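Fructose transport system repressor FruR (Pseudomonas putida, PDB 3O74) probably binds specific DNA sites as a LacI-family regulator that represses or activates transcription, with fructose 1-phosphate as its preferred effector. Local coordinates at residues Q193-F196 with D197-A201. Numbering follows the deposited sequence.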
# COMPACT_ATOMS: atom_id res chain seq x y z
N GLN B 193 0.66 7.63 -12.14
CA GLN B 193 -0.73 7.87 -11.75
C GLN B 193 -1.14 9.30 -12.04
O GLN B 193 -2.27 9.55 -12.47
CB GLN B 193 -0.91 7.58 -10.26
CG GLN B 193 -0.77 6.13 -9.87
CD GLN B 193 -1.10 5.90 -8.42
OE1 GLN B 193 -2.22 6.18 -7.97
NE2 GLN B 193 -0.14 5.40 -7.66
N GLY B 194 -0.23 10.23 -11.80
CA GLY B 194 -0.48 11.63 -12.10
C GLY B 194 -0.58 11.84 -13.59
O GLY B 194 -1.40 12.62 -14.07
N VAL B 195 0.27 11.14 -14.33
CA VAL B 195 0.24 11.17 -15.78
C VAL B 195 -1.15 10.75 -16.27
O VAL B 195 -1.73 11.39 -17.15
CB VAL B 195 1.31 10.26 -16.40
CG1 VAL B 195 1.02 10.00 -17.86
CG2 VAL B 195 2.71 10.87 -16.22
N PHE B 196 -1.68 9.68 -15.70
CA PHE B 196 -3.01 9.20 -16.08
C PHE B 196 -4.08 10.24 -15.80
O PHE B 196 -5.06 10.35 -16.54
CB PHE B 196 -3.35 7.89 -15.36
CG PHE B 196 -2.59 6.70 -15.86
CD1 PHE B 196 -2.05 6.69 -17.14
CD2 PHE B 196 -2.40 5.59 -15.05
CE1 PHE B 196 -1.34 5.59 -17.61
CE2 PHE B 196 -1.70 4.48 -15.52
CZ PHE B 196 -1.17 4.49 -16.80
N ASP B 197 -3.92 11.00 -14.71
CA ASP B 197 -4.87 12.06 -14.39
C ASP B 197 -4.88 13.11 -15.48
O ASP B 197 -5.94 13.59 -15.90
CB ASP B 197 -4.52 12.71 -13.06
CG ASP B 197 -4.84 11.83 -11.87
OD1 ASP B 197 -5.80 11.03 -11.96
OD2 ASP B 197 -4.14 11.94 -10.85
N THR B 198 -3.68 13.47 -15.93
CA THR B 198 -3.55 14.49 -16.97
C THR B 198 -4.16 13.99 -18.27
O THR B 198 -4.92 14.70 -18.92
CB THR B 198 -2.08 14.87 -17.18
OG1 THR B 198 -1.56 15.45 -15.98
CG2 THR B 198 -1.95 15.88 -18.31
N LEU B 199 -3.84 12.75 -18.63
CA LEU B 199 -4.37 12.14 -19.84
C LEU B 199 -5.89 12.10 -19.83
O LEU B 199 -6.54 12.34 -20.85
CB LEU B 199 -3.81 10.72 -20.00
CG LEU B 199 -2.51 10.58 -20.79
CD1 LEU B 199 -1.57 11.74 -20.53
CD2 LEU B 199 -1.85 9.25 -20.48
N GLN B 200 -6.46 11.79 -18.68
CA GLN B 200 -7.91 11.67 -18.56
C GLN B 200 -8.63 13.00 -18.76
O GLN B 200 -9.76 13.05 -19.25
CB GLN B 200 -8.29 11.05 -17.22
CG GLN B 200 -8.70 9.60 -17.33
CD GLN B 200 -10.21 9.41 -17.25
OE1 GLN B 200 -10.73 8.91 -16.26
NE2 GLN B 200 -10.91 9.81 -18.31
N ALA B 201 -7.97 14.09 -18.38
CA ALA B 201 -8.53 15.42 -18.56
C ALA B 201 -8.63 15.78 -20.05
O ALA B 201 -9.49 16.56 -20.45
CB ALA B 201 -7.71 16.46 -17.82
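The ring of F196 offers its edge to L199: CD2 of the leucine lies near the ring plane, 4.2 Å from F196 CD1. The phenyl group leans on L223 of a following loop and on Q218 of the second subunit, so a large flat apolar residue suits a place where helix, loop and dimer partner converge. The carboxylate of D197, the other flat group, folds back toward the preceding turn; with CG beside its own backbone N (chi1 -73°), OD2 comes 3.9 Å from G194 CA. An acidic residue suits this position because it meets R163: OD2 forms a salt bridge with that arginine of helix 163-177, and OD1 accepts a weak hydrogen bond from Q218 NE2 of the second subunit.

On the buried side V195 and L199 run side by side, one helical turn apart, with V195 CG1 4.0 Å from L199 CD2. V195 CG1 is anti to the backbone N (chi1 164°), which brings this branch alongside the leucine methyls. Branched apolar side chains suit this buried side, where the valine packs on L184 and T186 of strand 183-186 and L199 reaches M170 of helix 163-177. Beneath them the amide of L199 donates to V195 O at 2.9 Å, a nearly straight bond of 168°. Q200 N donates to F196 O at the same 2.9 Å, but along a more bent path, and T198 N bonds to G194 O.

Within this beta-alpha-beta unit of the periplasmic-binding-protein-like fold, V195 thus faces the sheet, while the side facing the second subunit mixes apolar F196 with polar D197 and Q200. R163 probably stabilises the negative charge of D197, with a weak contribution from Q218 of the second subunit, whose NE2 also hydrogen-bonds to Q193 O.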